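Local coordinates for CigR Protein (Salmonella enterica subsp. enterica serovar Typhimurium, PDB 4EW5) that is of unknown function but forms the C-terminal domain of a putative inner membrane protein, at residues A[72-82]-A[92-100]. Sequence-based numbering, arbitrary orientation.
Sequences YEWKIVGDNLV and TAIINGVFD
Leu81 and Ile95 form a hydrogen-bonded pair of an antiparallel beta hairpin, strands 80-85 and 91-95, that makes one side of a small antiparallel sheet; Leu81 N to Ile95 O (2.9 Å) and Ile95 N to Leu81 O (2.8 Å) close the ring. Their side chains run alongside each other, CD2 of Leu81 meeting CD1 of Ile95, and that same CD1 reaches the six-membered ring of Trp74 on the next strand. Trp74 turns its NE1 to Pro67 O. Beyond the strand, 97-100 makes a type I turn that brings Phe99 back against Asp79 and Ile76. Phe99 N donates to Asp79 O (2.9 Å), while the Phe99 ring is sandwiched: Ile76 CG1 lies over one face, displaced toward the rim, and Val98 CG1 over the centre of the other. Phe99 CG stands anti to the carbonyl carbon (chi1 -56°), which carries ring atom CE2 to 3.9 Å from Leu81 CB. Ala24 of helix 11-26 touches both Val98 and Phe99. At the start of strand 80-85, Asn80 OD1 takes two donors: Gly97 N lies in the carbonyl plane on a lone pair (3.0 Å), whereas Asn96 ND2 donates to Asn80 OD1 over 3.1 Å from above that plane, not on a lone pair, the two amides 77° apart.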
ATOM      1  N   TYR A  72      -0.323  18.506   2.807  1.00 21.87           N
ATOM      2  CA  TYR A  72       0.483  17.754   1.758  1.00 21.46           C
ATOM      3  C   TYR A  72      -0.431  17.526   0.556  1.00 22.89           C
ATOM      4  O   TYR A  72      -1.667  17.492   0.723  1.00 21.89           O
ATOM      5  CB  TYR A  72       0.872  16.380   2.289  1.00 23.08           C
ATOM      6  CG  TYR A  72       1.766  16.412   3.536  1.00 23.70           C
ATOM      7  CD1 TYR A  72       1.226  16.673   4.787  1.00 21.66           C
ATOM      8  CD2 TYR A  72       3.181  16.283   3.439  1.00 23.85           C
ATOM      9  CE1 TYR A  72       2.033  16.850   5.908  1.00 23.58           C
ATOM     10  CE2 TYR A  72       3.988  16.390   4.559  1.00 25.37           C
ATOM     11  CZ  TYR A  72       3.392  16.681   5.786  1.00 26.81           C
ATOM     12  OH  TYR A  72       4.160  16.752   6.884  1.00 28.31           O
ATOM     13  N   GLU A  73       0.151  17.280  -0.614  1.00 22.14           N
ATOM     14  CA  GLU A  73      -0.642  16.984  -1.788  1.00 23.02           C
ATOM     15  C   GLU A  73       0.108  16.038  -2.694  1.00 21.31           C
ATOM     16  O   GLU A  73       1.336  16.098  -2.805  1.00 20.53           O
ATOM     17  CB  GLU A  73      -0.969  18.230  -2.539  1.00 24.62           C
ATOM     18  CG  GLU A  73      -1.948  18.106  -3.679  1.00 27.16           C
ATOM     19  CD  GLU A  73      -3.258  17.430  -3.312  1.00 30.71           C
ATOM     20  OE1 GLU A  73      -3.209  16.209  -3.094  1.00 27.11           O
ATOM     21  OE2 GLU A  73      -4.339  18.110  -3.293  1.00 33.21           O
ATOM     22  N   TRP A  74      -0.650  15.172  -3.348  1.00 19.14           N
ATOM     23  CA  TRP A  74      -0.107  14.207  -4.294  1.00 19.56           C
ATOM     24  C   TRP A  74       0.119  14.938  -5.637  1.00 20.37           C
ATOM     25  O   TRP A  74      -0.741  15.758  -6.050  1.00 21.71           O
ATOM     26  CB  TRP A  74      -1.089  13.075  -4.490  1.00 20.01           C
ATOM     27  CG  TRP A  74      -1.149  12.142  -3.327  1.00 19.94           C
ATOM     28  CD1 TRP A  74      -2.116  12.059  -2.341  1.00 19.25           C
ATOM     29  CD2 TRP A  74      -0.151  11.147  -2.981  1.00 19.88           C
ATOM     30  NE1 TRP A  74      -1.833  11.081  -1.454  1.00 19.64           N
ATOM     31  CE2 TRP A  74      -0.659  10.469  -1.788  1.00 19.51           C
ATOM     32  CE3 TRP A  74       1.040  10.715  -3.558  1.00 19.20           C
ATOM     33  CZ2 TRP A  74       0.017   9.442  -1.196  1.00 17.76           C
ATOM     34  CZ3 TRP A  74       1.687   9.666  -2.949  1.00 19.81           C
ATOM     35  CH2 TRP A  74       1.182   9.042  -1.801  1.00 19.26           C
ATOM     36  N   LYS A  75       1.261  14.695  -6.269  1.00 18.57           N
ATOM     37  CA  LYS A  75       1.621  15.319  -7.532  1.00 20.66           C
ATOM     38  C   LYS A  75       2.158  14.287  -8.505  1.00 19.84           C
ATOM     39  O   LYS A  75       2.692  13.233  -8.083  1.00 20.65           O
ATOM     40  CB  LYS A  75       2.666  16.398  -7.301  1.00 21.11           C
ATOM     41  CG  LYS A  75       2.178  17.511  -6.430  1.00 24.04           C
ATOM     42  CD  LYS A  75       1.295  18.452  -7.267  1.00 27.90           C
ATOM     43  CE  LYS A  75       0.508  19.431  -6.433  1.00 33.81           C
ATOM     44  NZ  LYS A  75      -0.550  20.030  -7.254  1.00 33.63           N
ATOM     45  N   ILE A  76       2.095  14.617  -9.793  1.00 19.22           N
ATOM     46  CA  ILE A  76       2.781  13.855 -10.817  1.00 21.83           C
ATOM     47  C   ILE A  76       4.142  14.552 -11.064  1.00 22.91           C
ATOM     48  O   ILE A  76       4.196  15.716 -11.465  1.00 23.30           O
ATOM     49  CB  ILE A  76       1.997  13.849 -12.113  1.00 21.95           C
ATOM     50  CG1 ILE A  76       0.491  13.412 -11.875  1.00 20.89           C
ATOM     51  CG2 ILE A  76       2.644  12.925 -13.174  1.00 21.86           C
ATOM     52  CD1 ILE A  76      -0.328  13.422 -13.189  1.00 22.92           C
ATOM     53  N   VAL A  77       5.209  13.794 -10.898  1.00 23.39           N
ATOM     54  CA  VAL A  77       6.596  14.276 -11.052  1.00 23.57           C
ATOM     55  C   VAL A  77       7.268  13.302 -11.992  1.00 23.98           C
ATOM     56  O   VAL A  77       7.414  12.136 -11.649  1.00 25.27           O
ATOM     57  CB  VAL A  77       7.296  14.287  -9.692  1.00 22.52           C
ATOM     58  CG1 VAL A  77       8.760  14.711  -9.839  1.00 26.15           C
ATOM     59  CG2 VAL A  77       6.565  15.235  -8.786  1.00 22.45           C
ATOM     60  N   GLY A  78       7.501  13.720 -13.248  1.00 23.85           N
ATOM     61  CA  GLY A  78       8.019  12.818 -14.262  1.00 25.07           C
ATOM     62  C   GLY A  78       6.895  11.831 -14.501  1.00 26.83           C
ATOM     63  O   GLY A  78       5.726  12.236 -14.765  1.00 27.29           O
ATOM     64  N   ASP A  79       7.215  10.555 -14.407  1.00 27.38           N
ATOM     65  CA  ASP A  79       6.143   9.507 -14.446  1.00 27.04           C
ATOM     66  C   ASP A  79       5.835   8.868 -13.074  1.00 24.86           C
ATOM     67  O   ASP A  79       5.255   7.782 -13.011  1.00 25.57           O
ATOM     68  CB  ASP A  79       6.396   8.483 -15.517  1.00 30.42           C
ATOM     69  CG  ASP A  79       7.671   7.686 -15.303  1.00 32.86           C
ATOM     70  OD1 ASP A  79       8.391   7.996 -14.326  1.00 35.05           O
ATOM     71  OD2 ASP A  79       7.922   6.790 -16.129  1.00 34.13           O
ATOM     72  N   ASN A  80       6.166   9.581 -12.006  1.00 24.48           N
ATOM     73  CA  ASN A  80       6.030   9.067 -10.632  1.00 24.23           C
ATOM     74  C   ASN A  80       4.924   9.739  -9.871  1.00 21.68           C
ATOM     75  O   ASN A  80       4.547  10.925 -10.155  1.00 21.39           O
ATOM     76  CB  ASN A  80       7.328   9.299  -9.922  1.00 25.54           C
ATOM     77  CG  ASN A  80       8.537   8.752 -10.727  1.00 28.33           C
ATOM     78  OD1 ASN A  80       8.559   7.576 -11.139  1.00 29.51           O
ATOM     79  ND2 ASN A  80       9.458   9.662 -11.120  1.00 32.02           N
ATOM     80  N   LEU A  81       4.446   9.078  -8.824  1.00 22.28           N
ATOM     81  CA  LEU A  81       3.427   9.698  -7.990  1.00 20.47           C
ATOM     82  C   LEU A  81       4.128  10.126  -6.692  1.00 21.98           C
ATOM     83  O   LEU A  81       4.736   9.272  -6.014  1.00 24.17           O
ATOM     84  CB  LEU A  81       2.345   8.671  -7.656  1.00 21.48           C
ATOM     85  CG  LEU A  81       1.211   9.104  -6.740  1.00 21.84           C
ATOM     86  CD1 LEU A  81       0.484  10.381  -7.184  1.00 22.73           C
ATOM     87  CD2 LEU A  81       0.237   7.914  -6.506  1.00 22.09           C
ATOM     88  N   VAL A  82       4.005  11.387  -6.290  1.00 19.77           N
ATOM     89  CA  VAL A  82       4.860  11.931  -5.210  1.00 19.26           C
ATOM     90  C   VAL A  82       4.009  12.768  -4.273  1.00 18.99           C
ATOM     91  O   VAL A  82       3.273  13.651  -4.732  1.00 19.54           O
ATOM     92  CB  VAL A  82       6.002  12.788  -5.803  1.00 21.67           C
ATOM     93  CG1 VAL A  82       6.935  13.227  -4.655  1.00 20.95           C
ATOM     94  CG2 VAL A  82       6.755  12.020  -6.910  1.00 21.37           C
ATOM     95  N   THR A  92       7.766  13.588   0.423  1.00 20.93           N
ATOM     96  CA  THR A  92       7.297  12.853   1.580  1.00 20.71           C
ATOM     97  C   THR A  92       7.051  11.356   1.321  1.00 22.36           C
ATOM     98  O   THR A  92       7.189  10.502   2.221  1.00 19.98           O
ATOM     99  CB  THR A  92       6.026  13.578   2.146  1.00 22.66           C
ATOM    100  OG1 THR A  92       6.417  14.922   2.456  1.00 24.24           O
ATOM    101  CG2 THR A  92       5.483  12.937   3.421  1.00 24.49           C
ATOM    102  N   ALA A  93       6.679  11.002   0.113  1.00 20.24           N
ATOM    103  CA  ALA A  93       6.521   9.609  -0.293  1.00 21.35           C
ATOM    104  C   ALA A  93       6.625   9.622  -1.757  1.00 21.92           C
ATOM    105  O   ALA A  93       6.231  10.622  -2.369  1.00 21.97           O
ATOM    106  CB  ALA A  93       5.155   9.030   0.119  1.00 18.77           C
ATOM    107  N   ILE A  94       7.204   8.550  -2.302  1.00 20.73           N
ATOM    108  CA  ILE A  94       7.456   8.438  -3.685  1.00 21.59           C
ATOM    109  C   ILE A  94       6.970   7.024  -4.097  1.00 21.99           C
ATOM    110  O   ILE A  94       7.364   6.019  -3.524  1.00 22.21           O
ATOM    111  CB  ILE A  94       8.963   8.502  -4.020  1.00 22.92           C
ATOM    112  CG1 ILE A  94       9.578   9.828  -3.538  1.00 23.70           C
ATOM    113  CG2 ILE A  94       9.225   8.312  -5.529  1.00 22.25           C
ATOM    114  CD1 ILE A  94      11.093   9.716  -3.433  1.00 24.07           C
ATOM    115  N   ILE A  95       6.135   6.963  -5.105  1.00 21.22           N
ATOM    116  CA  ILE A  95       5.755   5.695  -5.749  1.00 21.37           C
ATOM    117  C   ILE A  95       6.118   5.783  -7.191  1.00 21.75           C
ATOM    118  O   ILE A  95       5.502   6.490  -7.992  1.00 21.81           O
ATOM    119  CB  ILE A  95       4.242   5.467  -5.576  1.00 23.31           C
ATOM    120  CG1 ILE A  95       3.912   5.575  -4.089  1.00 25.58           C
ATOM    121  CG2 ILE A  95       3.787   4.146  -6.165  1.00 22.42           C
ATOM    122  CD1 ILE A  95       2.428   5.631  -3.806  1.00 26.21           C
ATOM    123  N   ASN A  96       7.171   5.090  -7.571  1.00 24.45           N
ATOM    124  CA  ASN A  96       7.709   5.221  -8.914  1.00 25.66           C
ATOM    125  C   ASN A  96       6.956   4.478 -10.037  1.00 23.27           C
ATOM    126  O   ASN A  96       6.359   3.429  -9.832  1.00 23.38           O
ATOM    127  CB  ASN A  96       9.180   4.763  -8.902  1.00 30.14           C
ATOM    128  CG  ASN A  96      10.097   5.748  -8.169  1.00 32.40           C
ATOM    129  OD1 ASN A  96      10.876   5.345  -7.349  1.00 39.30           O
ATOM    130  ND2 ASN A  96       9.968   7.026  -8.450  1.00 31.71           N
ATOM    131  N   GLY A  97       6.934   5.089 -11.199  1.00 23.69           N
ATOM    132  CA  GLY A  97       6.465   4.486 -12.400  1.00 24.23           C
ATOM    133  C   GLY A  97       4.963   4.408 -12.637  1.00 24.89           C
ATOM    134  O   GLY A  97       4.520   3.813 -13.650  1.00 25.83           O
ATOM    135  N   VAL A  98       4.213   5.044 -11.736  1.00 23.49           N
ATOM    136  CA  VAL A  98       2.747   4.960 -11.738  1.00 22.69           C
ATOM    137  C   VAL A  98       2.135   5.411 -13.053  1.00 22.63           C
ATOM    138  O   VAL A  98       1.202   4.823 -13.515  1.00 23.91           O
ATOM    139  CB  VAL A  98       2.216   5.791 -10.542  1.00 20.88           C
ATOM    140  CG1 VAL A  98       0.705   6.104 -10.678  1.00 20.05           C
ATOM    141  CG2 VAL A  98       2.499   5.004  -9.260  1.00 21.28           C
ATOM    142  N   PHE A  99       2.740   6.418 -13.682  1.00 22.99           N
ATOM    143  CA  PHE A  99       2.221   7.068 -14.896  1.00 24.63           C
ATOM    144  C   PHE A  99       3.003   6.750 -16.163  1.00 25.74           C
ATOM    145  O   PHE A  99       2.821   7.389 -17.233  1.00 25.80           O
ATOM    146  CB  PHE A  99       2.155   8.578 -14.695  1.00 24.19           C
ATOM    147  CG  PHE A  99       1.353   8.988 -13.514  1.00 23.57           C
ATOM    148  CD1 PHE A  99      -0.062   9.033 -13.554  1.00 24.97           C
ATOM    149  CD2 PHE A  99       1.970   9.298 -12.349  1.00 21.61           C
ATOM    150  CE1 PHE A  99      -0.760   9.390 -12.387  1.00 23.47           C
ATOM    151  CE2 PHE A  99       1.298   9.690 -11.228  1.00 21.34           C
ATOM    152  CZ  PHE A  99      -0.079   9.762 -11.228  1.00 21.69           C
ATOM    153  N   ASP A 100       3.835   5.729 -16.085  1.00 27.14           N
ATOM    154  CA  ASP A 100       4.579   5.245 -17.257  1.00 29.71           C
ATOM    155  C   ASP A 100       3.619   4.738 -18.302  1.00 31.03           C
ATOM    156  O   ASP A 100       2.474   4.379 -18.034  1.00 27.66           O
ATOM    157  CB  ASP A 100       5.556   4.171 -16.832  1.00 32.05           C
ATOM    158  CG  ASP A 100       6.720   3.964 -17.832  1.00 41.87           C
ATOM    159  OD1 ASP A 100       6.942   4.733 -18.806  1.00 41.59           O
ATOM    160  OD2 ASP A 100       7.445   2.981 -17.610  1.00 47.16           O
TER